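Side-chain contacts in delta-1-pyrroline-5-carboxylate dehydrogenase, mitochondrial (Mus musculus, PDB 4E3X), which oxidises L-glutamate gamma-semialdehyde to L-glutamate with NAD(+), the second step of the breakdown of proline: residues Q300-D303 against F308-L311; T272-E277 against K292-Q297; V32-I37 against G512-Q517; A163-D168 against F210-I215. All blocks are in the same frame, centred on the assembly; numbering follows the deposited sequence. Where two conformers were deposited one is given.

Contact 1 (Q300-D303 against F308-L311); sequences QNLD and FPRL. With PRO (proline), chain I.
In the link that leads from helix 288-300 into strand 310-314, at the subunit interface, Leu302 reaches across to Phe308 and Pro309 with a single methyl. Its CD1 lies 4.2 Å from Phe308 CD2 and 4.3 Å from Pro309 CD, a loose apolar contact with no polar bond between the segments. The reach comes from the Leu302 first torsion, which sets CG opposite the backbone N (chi1 -160°). Strand 310-314 closes one end of the five-stranded parallel sheet of the NAD-binding, Rossmann-type domain, so this short turn completes the beta-alpha-beta unit that begins with strand 279-285. A bound proline fills the angle between the two segments: its CG sits 3.7 Å above one face of the Phe308 ring, offset toward the rim, and its N donates to Leu302 O at 2.8 Å. Lys292 of the second subunit also bonds this proline, and Phe291 of that subunit meets the Phe308 ring edge-to-face. With an alanine in place of Phe308, the bound proline and the Leu302 methyl would probably lose the ring they rest against, and Phe291 of the second subunit its edge-to-face mate. Beside them, Asp303 makes a salt bridge to Arg296 of the second subunit.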
loop_
_atom_site.group_PDB
_atom_site.type_symbol
_atom_site.label_atom_id
_atom_site.label_comp_id
_atom_site.label_asym_id
_atom_site.label_seq_id
_atom_site.Cartn_x
_atom_site.Cartn_y
_atom_site.Cartn_z
ATOM N N GLN B 300 10.300 13.802 8.487
ATOM C CA GLN B 300 10.858 14.695 9.498
ATOM C C GLN B 300 10.082 14.580 10.799
ATOM O O GLN B 300 10.667 14.579 11.882
ATOM C CB GLN B 300 10.829 16.143 8.994
ATOM C CG GLN B 300 11.306 17.191 10.001
ATOM C CD GLN B 300 11.085 18.620 9.516
ATOM O OE1 GLN B 300 10.160 18.898 8.750
ATOM N NE2 GLN B 300 11.939 19.535 9.965
ATOM N N ASN B 301 8.761 14.490 10.684
ATOM C CA ASN B 301 7.891 14.468 11.855
ATOM C C ASN B 301 7.479 13.071 12.303
ATOM O O ASN B 301 6.539 12.916 13.078
ATOM C CB ASN B 301 6.661 15.340 11.620
ATOM C CG ASN B 301 6.980 16.815 11.691
ATOM O OD1 ASN B 301 8.078 17.210 12.101
ATOM N ND2 ASN B 301 6.020 17.645 11.304
ATOM N N LEU B 302 8.207 12.060 11.843
ATOM C CA LEU B 302 7.786 10.674 12.038
ATOM C C LEU B 302 7.597 10.289 13.508
ATOM O O LEU B 302 6.744 9.462 13.820
ATOM C CB LEU B 302 8.759 9.717 11.345
ATOM C CG LEU B 302 8.247 8.309 11.038
ATOM C CD1 LEU B 302 6.976 8.375 10.201
ATOM C CD2 LEU B 302 9.319 7.505 10.328
ATOM N N ASP B 303 8.375 10.895 14.405
ATOM C CA ASP B 303 8.265 10.594 15.839
ATOM C C ASP B 303 6.882 10.906 16.403
ATOM O O ASP B 303 6.397 10.204 17.285
ATOM C CB ASP B 303 9.272 11.397 16.670
ATOM C CG ASP B 303 10.719 11.062 16.360
ATOM O OD1 ASP B 303 10.995 10.015 15.753
ATOM O OD2 ASP B 303 11.593 11.860 16.760
ATOM N N PHE B 308 1.950 5.140 11.213
ATOM C CA PHE B 308 2.756 5.465 10.043
ATOM C C PHE B 308 1.846 5.963 8.930
ATOM O O PHE B 308 1.035 5.197 8.412
ATOM C CB PHE B 308 3.530 4.224 9.597
ATOM C CG PHE B 308 4.567 3.784 10.595
ATOM C CD1 PHE B 308 4.274 2.824 11.551
ATOM C CD2 PHE B 308 5.819 4.374 10.611
ATOM C CE1 PHE B 308 5.226 2.443 12.487
ATOM C CE2 PHE B 308 6.775 3.996 11.540
ATOM C CZ PHE B 308 6.479 3.035 12.480
ATOM N N PRO B 309 1.978 7.252 8.551
ATOM C CA PRO B 309 1.056 7.754 7.523
ATOM C C PRO B 309 1.258 7.088 6.163
ATOM O O PRO B 309 2.372 6.697 5.809
ATOM C CB PRO B 309 1.374 9.257 7.460
ATOM C CG PRO B 309 1.968 9.569 8.832
ATOM C CD PRO B 309 2.791 8.338 9.141
ATOM N N ARG B 310 0.169 6.981 5.413
ATOM C CA ARG B 310 0.174 6.406 4.075
ATOM C C ARG B 310 0.101 7.497 3.032
ATOM O O ARG B 310 -0.877 8.247 2.982
ATOM C CB ARG B 310 -1.023 5.483 3.894
ATOM C CG ARG B 310 -0.975 4.287 4.799
ATOM C CD ARG B 310 -2.164 3.387 4.585
ATOM N NE ARG B 310 -2.102 2.220 5.463
ATOM C CZ ARG B 310 -2.906 1.170 5.365
ATOM N NH1 ARG B 310 -3.846 1.134 4.426
ATOM N NH2 ARG B 310 -2.777 0.158 6.214
ATOM N N LEU B 311 1.132 7.580 2.200
ATOM C CA LEU B 311 1.162 8.572 1.142
ATOM C C LEU B 311 0.809 7.961 -0.201
ATOM O O LEU B 311 1.401 6.965 -0.604
ATOM C CB LEU B 311 2.527 9.239 1.089
ATOM C CG LEU B 311 2.569 10.499 1.949
ATOM C CD1 LEU B 311 2.414 10.175 3.426
ATOM C CD2 LEU B 311 3.848 11.244 1.690
HETATM N N PRO I . 5.473 7.436 15.249
HETATM C CA PRO I . 5.526 6.550 16.412
HETATM C C PRO I . 6.932 6.535 16.977
HETATM O O PRO I . 7.826 7.145 16.394
HETATM C CB PRO I . 5.179 5.180 15.819
HETATM C CG PRO I . 4.484 5.465 14.546
HETATM C CD PRO I . 5.166 6.684 14.021
HETATM O OXT PRO I . 7.197 5.920 18.010
#

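Contact 2 (T272-E277 against K292-Q297); sequences TVTSSE and KHLWRQ. With PRO (proline), chain C.
Helices 266-274 and 288-300 of the NAD-binding Rossmann-type domain meet where Thr274 of segment 272-277 fits against Leu294 and Gln297 of helix 288-300. Both helices lie along the parallel sheet, Val273 touching Phe203 and Ala205 and Leu294 touching Ile207, all on strand 203-207. Leu294 also stands close to Thr290 of the NAD(+) site. Across the contact, Thr274 OG1 comes within 3.6 Å of Gln297 CB, the two side chains crossing at about a right angle, while the methyl Thr274 CG2 is directed at Leu294, 4.4 Å from its CD2. Between the two segments the touch is van der Waals; the polar ends find partners just outside them. The first torsion of Thr274 (chi1 61°) puts OG1 between the backbone N and the carbonyl carbon, and the hydroxyl is hydrogen-bonded to Gly270 O, one turn back. Gln297 NE2 is bound to Asp271 OD1 on the opposite helix, so the amide reaches from one helix to the other beside the threonine, and this bond restrains its rotation. On its own helix, Gln297 CG rests over one face of the His293 ring, 3.9 Å above the plane. At the far side, Lys292 points to the second subunit, where its NZ forms a salt bridge with Asp303 of that chain. Helped by a bend at chi3 (-49°), Lys292 NZ also donates to a bound proline, 2.8 Å from Lys292 NZ to PRO O, and Lys292 CD lies 3.2 Å from PRO O.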
loop_
_atom_site.group_PDB
_atom_site.type_symbol
_atom_site.label_atom_id
_atom_site.label_comp_id
_atom_site.label_asym_id
_atom_site.label_seq_id
_atom_site.Cartn_x
_atom_site.Cartn_y
_atom_site.Cartn_z
ATOM N N THR B 272 0.644 22.272 8.022
ATOM C CA THR B 272 -0.316 22.032 9.093
ATOM C C THR B 272 -0.655 20.547 9.226
ATOM O O THR B 272 -0.587 19.978 10.324
ATOM C CB THR B 272 -1.603 22.837 8.892
ATOM O OG1 THR B 272 -1.285 24.221 8.728
ATOM C CG2 THR B 272 -2.524 22.661 10.098
ATOM N N VAL B 273 -1.005 19.894 8.120
ATOM C CA VAL B 273 -1.411 18.498 8.243
ATOM C C VAL B 273 -0.251 17.582 8.660
ATOM O O VAL B 273 -0.456 16.640 9.432
ATOM C CB VAL B 273 -2.166 17.958 6.995
ATOM C CG1 VAL B 273 -3.389 18.826 6.692
ATOM C CG2 VAL B 273 -1.248 17.856 5.790
ATOM N N THR B 274 0.962 17.862 8.182
ATOM C CA THR B 274 2.118 17.041 8.549
ATOM C C THR B 274 2.637 17.342 9.951
ATOM O O THR B 274 3.501 16.637 10.444
ATOM C CB THR B 274 3.269 17.145 7.518
ATOM O OG1 THR B 274 3.737 18.503 7.444
ATOM C CG2 THR B 274 2.809 16.657 6.139
ATOM N N SER B 275 2.090 18.374 10.587
ATOM C CA SER B 275 2.435 18.703 11.967
ATOM C C SER B 275 1.480 18.072 12.972
ATOM O O SER B 275 1.704 18.185 14.180
ATOM C CB SER B 275 2.449 20.217 12.184
ATOM O OG SER B 275 3.537 20.807 11.506
ATOM N N SER B 276 0.419 17.426 12.484
ATOM C CA SER B 276 -0.547 16.802 13.383
ATOM C C SER B 276 -0.196 15.359 13.698
ATOM O O SER B 276 0.001 14.547 12.788
ATOM C CB SER B 276 -1.936 16.804 12.752
ATOM O OG SER B 276 -2.837 16.067 13.566
ATOM N N GLU B 277 -0.183 15.013 14.982
ATOM C CA GLU B 277 0.066 13.630 15.386
ATOM C C GLU B 277 -0.988 12.658 14.845
ATOM O O GLU B 277 -0.765 11.448 14.828
ATOM C CB GLU B 277 0.143 13.531 16.904
ATOM C CG GLU B 277 -1.172 13.792 17.610
ATOM C CD GLU B 277 -1.042 13.728 19.117
ATOM O OE1 GLU B 277 -0.747 12.635 19.646
ATOM O OE2 GLU B 277 -1.231 14.773 19.773
ATOM N N LYS B 292 7.135 14.966 -3.175
ATOM C CA LYS B 292 8.370 14.665 -2.458
ATOM C C LYS B 292 8.506 15.497 -1.186
ATOM O O LYS B 292 8.953 14.998 -0.156
ATOM C CB LYS B 292 9.583 14.900 -3.353
ATOM C CG LYS B 292 9.720 13.881 -4.478
ATOM C CD LYS B 292 11.123 13.862 -5.089
ATOM C CE LYS B 292 11.615 15.242 -5.423
ATOM N NZ LYS B 292 12.876 15.185 -6.219
ATOM N N HIS B 293 8.127 16.769 -1.266
ATOM C CA HIS B 293 8.207 17.654 -0.113
ATOM C C HIS B 293 7.314 17.142 1.021
ATOM O O HIS B 293 7.743 17.059 2.172
ATOM C CB HIS B 293 7.797 19.069 -0.523
ATOM C CG HIS B 293 7.810 20.053 0.600
ATOM N ND1 HIS B 293 8.969 20.428 1.242
ATOM C CD2 HIS B 293 6.807 20.740 1.197
ATOM C CE1 HIS B 293 8.681 21.310 2.183
ATOM N NE2 HIS B 293 7.378 21.522 2.171
ATOM N N LEU B 294 6.078 16.779 0.687
ATOM C CA LEU B 294 5.167 16.218 1.689
ATOM C C LEU B 294 5.723 14.930 2.298
ATOM O O LEU B 294 5.634 14.709 3.509
ATOM C CB LEU B 294 3.790 15.973 1.073
ATOM C CG LEU B 294 3.023 17.242 0.715
ATOM C CD1 LEU B 294 1.889 16.916 -0.234
ATOM C CD2 LEU B 294 2.496 17.945 1.968
ATOM N N TRP B 295 6.291 14.079 1.452
ATOM C CA TRP B 295 6.905 12.843 1.907
ATOM C C TRP B 295 8.012 13.131 2.918
ATOM O O TRP B 295 8.110 12.466 3.956
ATOM C CB TRP B 295 7.427 12.095 0.684
ATOM C CG TRP B 295 8.014 10.726 0.891
ATOM C CD1 TRP B 295 9.072 10.379 1.690
ATOM C CD2 TRP B 295 7.631 9.540 0.195
ATOM N NE1 TRP B 295 9.348 9.038 1.548
ATOM C CE2 TRP B 295 8.478 8.500 0.640
ATOM C CE3 TRP B 295 6.646 9.252 -0.756
ATOM C CZ2 TRP B 295 8.364 7.192 0.165
ATOM C CZ3 TRP B 295 6.529 7.956 -1.222
ATOM C CH2 TRP B 295 7.389 6.940 -0.761
ATOM N N ARG B 296 8.841 14.124 2.626
ATOM C CA ARG B 296 9.934 14.500 3.515
ATOM C C ARG B 296 9.438 15.156 4.813
ATOM O O ARG B 296 10.030 14.981 5.874
ATOM C CB ARG B 296 10.945 15.390 2.774
ATOM C CG ARG B 296 11.796 14.619 1.740
ATOM C CD ARG B 296 12.751 15.530 0.959
ATOM N NE ARG B 296 13.919 14.813 0.433
ATOM C CZ ARG B 296 14.277 14.752 -0.851
ATOM N NH1 ARG B 296 13.561 15.354 -1.786
ATOM N NH2 ARG B 296 15.365 14.076 -1.202
ATOM N N GLN B 297 8.348 15.914 4.726
ATOM C CA GLN B 297 7.768 16.486 5.940
ATOM C C GLN B 297 7.246 15.402 6.878
ATOM O O GLN B 297 7.417 15.476 8.094
ATOM C CB GLN B 297 6.650 17.465 5.608
ATOM C CG GLN B 297 7.179 18.760 5.021
ATOM C CD GLN B 297 6.108 19.817 4.865
ATOM O OE1 GLN B 297 5.116 19.605 4.173
ATOM N NE2 GLN B 297 6.306 20.967 5.507
HETATM N N PRO C . 12.852 10.068 -7.244
HETATM C CA PRO C . 12.531 10.602 -8.572
HETATM C C PRO C . 12.608 12.115 -8.555
HETATM O O PRO C . 12.813 12.687 -7.485
HETATM C CB PRO C . 11.082 10.155 -8.788
HETATM C CG PRO C . 10.862 9.039 -7.805
HETATM C CD PRO C . 11.681 9.422 -6.623
HETATM O OXT PRO C . 12.480 12.779 -9.588
#

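Contact 3 (V32-I37 against G512-Q517); sequences VANEPI and GSVVGQ. Unlike the reference sequence in segment 32-37: Ala33 (reference Thr). With PRO (proline), chain K.
The amide planes of Asn34 and Gln517 stand 90° apart, and the Asn34 amide is used both at its edge and over one face. Gln517 NE2 hangs over that face and donates to Asn34 OD1 at 2.9 Å, 74° out of the carbonyl plane and therefore away from the lone pairs, although OD1 lies nearly in the plane of the donor amide. On the same face the methyl Val514 CG1 sits above the nitrogen, 3.4 Å from Asn34 ND2. At the edge, Asn34 ND2 donates almost straight to the backbone carbonyl Val515 O at 2.8 Å, and its other partner is Asp168 OD2 of helix 155-180. The Asn34 first torsion (chi1 -68°) swings CG opposite its own carbonyl carbon and so directs the amide at the loop. Two bonds from ND2 and one to OD1 fix which way round the amide lies. A leucine in place of Asn34 would probably leave Val515 O, Gln517 NE2 and Asp168 OD2 each without this partner and unpin the N-terminal chain from the loop. On the far side of segment 512-517 the loop turns to a bound proline. Gly512 N donates to the proline OXT at 2.9 Å, and Ser513 N and Ser513 OG both donate to the proline O, each at 3.0 Å; Ser349 bonds the same ligand. Cradling a carboxylate in backbone N-H groups and a serine hydroxyl is the work of the aldehyde anchor loop of P5C dehydrogenases, in which Ser513 is a substrate-binding residue.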
loop_
_atom_site.group_PDB
_atom_site.type_symbol
_atom_site.label_atom_id
_atom_site.label_comp_id
_atom_site.label_asym_id
_atom_site.label_seq_id
_atom_site.Cartn_x
_atom_site.Cartn_y
_atom_site.Cartn_z
ATOM N N VAL B 32 -23.228 -2.202 -11.090
ATOM C CA VAL B 32 -23.056 -0.875 -11.651
ATOM C C VAL B 32 -22.499 -0.978 -13.062
ATOM O O VAL B 32 -21.836 -1.955 -13.427
ATOM C CB VAL B 32 -22.116 -0.004 -10.795
ATOM C CG1 VAL B 32 -22.639 0.123 -9.360
ATOM C CG2 VAL B 32 -20.724 -0.583 -10.802
ATOM N N ALA B 33 -22.800 0.024 -13.867
ATOM C CA ALA B 33 -22.232 0.108 -15.195
ATOM C C ALA B 33 -21.687 1.503 -15.392
ATOM O O ALA B 33 -22.054 2.436 -14.668
ATOM C CB ALA B 33 -23.284 -0.200 -16.237
ATOM N N ASN B 34 -20.803 1.654 -16.367
ATOM C CA ASN B 34 -20.290 2.972 -16.678
ATOM C C ASN B 34 -21.384 3.946 -17.095
ATOM O O ASN B 34 -22.312 3.595 -17.822
ATOM C CB ASN B 34 -19.215 2.885 -17.754
ATOM C CG ASN B 34 -17.969 2.190 -17.256
ATOM O OD1 ASN B 34 -17.803 0.986 -17.444
ATOM N ND2 ASN B 34 -17.107 2.937 -16.578
ATOM N N GLU B 35 -21.268 5.176 -16.610
ATOM C CA GLU B 35 -22.197 6.234 -16.984
ATOM C C GLU B 35 -22.068 6.531 -18.477
ATOM O O GLU B 35 -20.978 6.817 -18.964
ATOM C CB GLU B 35 -21.897 7.493 -16.174
ATOM C CG GLU B 35 -22.806 8.666 -16.509
ATOM C CD GLU B 35 -24.221 8.508 -15.968
ATOM O OE1 GLU B 35 -24.476 7.574 -15.176
ATOM O OE2 GLU B 35 -25.083 9.338 -16.328
ATOM N N PRO B 36 -23.178 6.434 -19.225
ATOM C CA PRO B 36 -23.076 6.719 -20.662
ATOM C C PRO B 36 -22.701 8.169 -20.966
ATOM O O PRO B 36 -23.155 9.098 -20.298
ATOM C CB PRO B 36 -24.489 6.418 -21.182
ATOM C CG PRO B 36 -25.042 5.411 -20.208
ATOM C CD PRO B 36 -24.485 5.847 -18.871
ATOM N N ILE B 37 -21.856 8.344 -21.976
ATOM C CA ILE B 37 -21.458 9.664 -22.447
ATOM C C ILE B 37 -22.544 10.224 -23.355
ATOM O O ILE B 37 -22.959 9.568 -24.315
ATOM C CB ILE B 37 -20.130 9.583 -23.224
ATOM C CG1 ILE B 37 -19.018 9.070 -22.317
ATOM C CG2 ILE B 37 -19.749 10.940 -23.778
ATOM C CD1 ILE B 37 -18.685 10.043 -21.241
ATOM N N GLY B 512 -7.764 9.315 -21.793
ATOM C CA GLY B 512 -9.146 8.872 -21.740
ATOM C C GLY B 512 -9.396 7.542 -21.063
ATOM O O GLY B 512 -10.284 6.798 -21.476
ATOM N N SER B 513 -8.631 7.237 -20.022
ATOM C CA SER B 513 -8.914 6.037 -19.249
ATOM C C SER B 513 -10.331 6.100 -18.686
ATOM O O SER B 513 -10.838 7.168 -18.332
ATOM C CB SER B 513 -7.908 5.858 -18.114
ATOM O OG SER B 513 -8.032 6.902 -17.160
ATOM N N VAL B 514 -10.967 4.940 -18.622
ATOM C CA VAL B 514 -12.326 4.837 -18.130
ATOM C C VAL B 514 -12.353 3.960 -16.880
ATOM O O VAL B 514 -11.776 2.871 -16.849
ATOM C CB VAL B 514 -13.248 4.274 -19.223
ATOM C CG1 VAL B 514 -14.632 3.973 -18.662
ATOM C CG2 VAL B 514 -13.343 5.260 -20.385
ATOM N N VAL B 515 -13.015 4.452 -15.842
ATOM C CA VAL B 515 -13.112 3.741 -14.574
ATOM C C VAL B 515 -13.666 2.330 -14.777
ATOM O O VAL B 515 -14.630 2.128 -15.521
ATOM C CB VAL B 515 -13.984 4.533 -13.583
ATOM C CG1 VAL B 515 -14.321 3.703 -12.354
ATOM C CG2 VAL B 515 -13.280 5.818 -13.191
ATOM N N GLY B 516 -13.030 1.350 -14.141
ATOM C CA GLY B 516 -13.470 -0.030 -14.254
ATOM C C GLY B 516 -12.986 -0.724 -15.515
ATOM O O GLY B 516 -13.145 -1.932 -15.658
ATOM N N GLN B 517 -12.396 0.040 -16.431
ATOM C CA GLN B 517 -11.939 -0.486 -17.719
ATOM C C GLN B 517 -10.423 -0.346 -17.852
ATOM O O GLN B 517 -9.725 -1.316 -18.167
ATOM C CB GLN B 517 -12.662 0.213 -18.872
ATOM C CG GLN B 517 -14.157 -0.080 -18.867
ATOM C CD GLN B 517 -14.899 0.559 -20.014
ATOM O OE1 GLN B 517 -14.325 0.832 -21.069
ATOM N NE2 GLN B 517 -16.186 0.814 -19.810
HETATM N N PRO K . -7.509 9.725 -16.246
HETATM C CA PRO K . -7.265 10.757 -17.256
HETATM C C PRO K . -6.863 10.171 -18.605
HETATM O O PRO K . -6.577 8.976 -18.741
HETATM C CB PRO K . -6.107 11.550 -16.651
HETATM C CG PRO K . -6.375 11.485 -15.188
HETATM C CD PRO K . -6.976 10.116 -14.929
HETATM O OXT PRO K . -6.824 10.896 -19.602
#

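Contact 4 (A163-D168 against F210-I215); sequences AAELID and FNFTAI. With PRO (proline), chain K; PRO (proline), chain J.
Ala214 CB is wedged against helix 155-180 at the tight end of this buried contact, 3.5 Å from Leu166 N and 3.8 Å from both Leu166 CB and Glu165 CB. The CA atoms of Leu166 and Ala214 are 4.3 Å apart, a closeness that leaves little room for a side chain beyond a methyl. Asp161, one turn earlier on that helix, holds the first N-H groups of helix 213-225, bonding Thr213 N and Ala214 N just after Phe212 at the N-cap position. The looser side faces the bound proline rather than bulk solvent. There the extended Glu165, its CG opposite the backbone N (chi1 -169°), brings OE1 to 3.9 Å from Phe212 CD2, the carboxylate and ring planes 83° apart. Glu165 OE2 stays 3.7 Å from the proline N, a long approach. The Phe212 ring lays one face against the proline, its CE1 3.6 Å from the ligand CB, and also has a cation-pi partner in Lys153. This aromatic and acidic lining belongs to the active-site pocket of an aldehyde dehydrogenase, close to the nucleophile Cys348 and next to Asn211, which by similarity stabilises the transition state.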
loop_
_atom_site.group_PDB
_atom_site.type_symbol
_atom_site.label_atom_id
_atom_site.label_comp_id
_atom_site.label_asym_id
_atom_site.label_seq_id
_atom_site.Cartn_x
_atom_site.Cartn_y
_atom_site.Cartn_z
ATOM N N ALA B 163 -18.996 14.708 -15.174
ATOM C CA ALA B 163 -20.081 13.750 -15.154
ATOM C C ALA B 163 -19.521 12.329 -15.137
ATOM O O ALA B 163 -19.411 11.729 -14.079
ATOM C CB ALA B 163 -21.031 13.966 -16.328
ATOM N N ALA B 164 -19.132 11.804 -16.294
ATOM C CA ALA B 164 -18.859 10.375 -16.409
ATOM C C ALA B 164 -17.814 9.834 -15.438
ATOM O O ALA B 164 -18.096 8.897 -14.708
ATOM C CB ALA B 164 -18.490 10.006 -17.825
ATOM N N GLU B 165 -16.619 10.415 -15.410
ATOM C CA GLU B 165 -15.577 9.856 -14.557
ATOM C C GLU B 165 -15.923 9.964 -13.076
ATOM O O GLU B 165 -15.711 9.021 -12.322
ATOM C CB GLU B 165 -14.220 10.501 -14.829
ATOM C CG GLU B 165 -13.088 9.753 -14.153
ATOM C CD GLU B 165 -11.724 10.230 -14.595
ATOM O OE1 GLU B 165 -11.577 11.440 -14.866
ATOM O OE2 GLU B 165 -10.800 9.394 -14.680
ATOM N N LEU B 166 -16.447 11.116 -12.663
ATOM C CA LEU B 166 -16.793 11.327 -11.261
ATOM C C LEU B 166 -17.902 10.371 -10.818
ATOM O O LEU B 166 -17.815 9.718 -9.775
ATOM C CB LEU B 166 -17.220 12.779 -11.047
ATOM C CG LEU B 166 -17.644 13.100 -9.614
ATOM C CD1 LEU B 166 -16.566 12.686 -8.626
ATOM C CD2 LEU B 166 -17.940 14.585 -9.493
ATOM N N ILE B 167 -18.942 10.287 -11.636
ATOM C CA ILE B 167 -20.030 9.357 -11.387
ATOM C C ILE B 167 -19.506 7.918 -11.300
ATOM O O ILE B 167 -19.864 7.167 -10.383
ATOM C CB ILE B 167 -21.100 9.475 -12.490
ATOM C CG1 ILE B 167 -21.865 10.798 -12.358
ATOM C CG2 ILE B 167 -22.068 8.304 -12.452
ATOM C CD1 ILE B 167 -22.629 11.169 -13.628
ATOM N N ASP B 168 -18.630 7.546 -12.229
ATOM C CA ASP B 168 -18.060 6.199 -12.226
ATOM C C ASP B 168 -17.202 5.928 -10.983
ATOM O O ASP B 168 -17.270 4.836 -10.416
ATOM C CB ASP B 168 -17.234 5.937 -13.487
ATOM C CG ASP B 168 -18.089 5.780 -14.750
ATOM O OD1 ASP B 168 -19.320 5.639 -14.647
ATOM O OD2 ASP B 168 -17.502 5.780 -15.857
ATOM N N PHE B 210 -6.111 20.966 -10.656
ATOM C CA PHE B 210 -7.080 21.761 -11.389
ATOM C C PHE B 210 -7.746 21.014 -12.520
ATOM O O PHE B 210 -8.839 21.383 -12.958
ATOM C CB PHE B 210 -6.424 23.022 -11.975
ATOM C CG PHE B 210 -5.568 22.771 -13.197
ATOM C CD1 PHE B 210 -6.114 22.849 -14.476
ATOM C CD2 PHE B 210 -4.217 22.484 -13.075
ATOM C CE1 PHE B 210 -5.334 22.626 -15.605
ATOM C CE2 PHE B 210 -3.431 22.268 -14.198
ATOM C CZ PHE B 210 -3.994 22.337 -15.464
ATOM N N ASN B 211 -7.064 20.000 -13.037
ATOM C CA ASN B 211 -7.360 19.582 -14.406
ATOM C C ASN B 211 -8.486 18.586 -14.585
ATOM O O ASN B 211 -8.973 18.403 -15.697
ATOM C CB ASN B 211 -6.093 19.147 -15.141
ATOM C CG ASN B 211 -5.463 17.917 -14.544
ATOM O OD1 ASN B 211 -5.622 17.625 -13.360
ATOM N ND2 ASN B 211 -4.724 17.184 -15.366
ATOM N N PHE B 212 -8.895 17.944 -13.497
ATOM C CA PHE B 212 -10.069 17.081 -13.522
ATOM C C PHE B 212 -10.912 17.287 -12.285
ATOM O O PHE B 212 -10.464 17.039 -11.174
ATOM C CB PHE B 212 -9.678 15.608 -13.634
ATOM C CG PHE B 212 -9.165 15.231 -14.986
ATOM C CD1 PHE B 212 -7.809 15.291 -15.269
ATOM C CD2 PHE B 212 -10.039 14.839 -15.989
ATOM C CE1 PHE B 212 -7.332 14.954 -16.522
ATOM C CE2 PHE B 212 -9.568 14.502 -17.252
ATOM C CZ PHE B 212 -8.212 14.557 -17.514
ATOM N N THR B 213 -12.138 17.744 -12.488
ATOM C CA THR B 213 -13.099 17.842 -11.399
ATOM C C THR B 213 -13.271 16.499 -10.689
ATOM O O THR B 213 -13.400 16.449 -9.465
ATOM C CB THR B 213 -14.436 18.355 -11.949
ATOM O OG1 THR B 213 -14.226 19.681 -12.433
ATOM C CG2 THR B 213 -15.540 18.368 -10.894
ATOM N N ALA B 214 -13.258 15.417 -11.464
ATOM C CA ALA B 214 -13.494 14.086 -10.923
ATOM C C ALA B 214 -12.414 13.650 -9.937
ATOM O O ALA B 214 -12.692 12.914 -8.992
ATOM C CB ALA B 214 -13.613 13.066 -12.055
ATOM N N ILE B 215 -11.172 14.071 -10.167
ATOM C CA ILE B 215 -10.073 13.642 -9.311
ATOM C C ILE B 215 -10.259 14.145 -7.885
ATOM O O ILE B 215 -10.032 13.406 -6.937
ATOM C CB ILE B 215 -8.703 14.048 -9.891
ATOM C CG1 ILE B 215 -8.418 13.234 -11.154
ATOM C CG2 ILE B 215 -7.591 13.801 -8.878
ATOM C CD1 ILE B 215 -7.112 13.577 -11.836
HETATM N N PRO K . -7.509 9.725 -16.246
HETATM C CA PRO K . -7.265 10.757 -17.256
HETATM C C PRO K . -6.863 10.171 -18.605
HETATM O O PRO K . -6.577 8.976 -18.741
HETATM C CB PRO K . -6.107 11.550 -16.651
HETATM C CG PRO K . -6.375 11.485 -15.188
HETATM C CD PRO K . -6.976 10.116 -14.929
HETATM O OXT PRO K . -6.824 10.896 -19.602
HETATM N N PRO J . -1.149 26.282 -12.990
HETATM C CA PRO J . -0.159 26.543 -11.941
HETATM C C PRO J . 1.266 26.402 -12.467
HETATM O O PRO J . 1.481 26.232 -13.670
HETATM C CB PRO J . -0.463 25.464 -10.883
HETATM C CG PRO J . -1.557 24.590 -11.476
HETATM C CD PRO J . -2.246 25.438 -12.493
HETATM O OXT PRO J . 2.230 26.472 -11.703
#

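How the contacts relate
From the N terminus, segment 32-37 opens contact 3, which closes only at 512-517 and encloses the other three. Inside that long loop the rest follow in series without crossing: contact 4 closes at 215, contact 2 runs from 272 to 297, and contact 1 begins just afterwards at 300. Contacts 1 and 2 touch, Asn301 ND2 lying 2.8 Å from Thr274 O, and join the end of the NAD-binding sheet to its helices at the subunit interface. Contacts 3 and 4 meet through Asp168 and share one bound proline, tying the N-terminal chain to the active site. Contact 3 lies on the opposite side of the chain's centre from contacts 1 and 2.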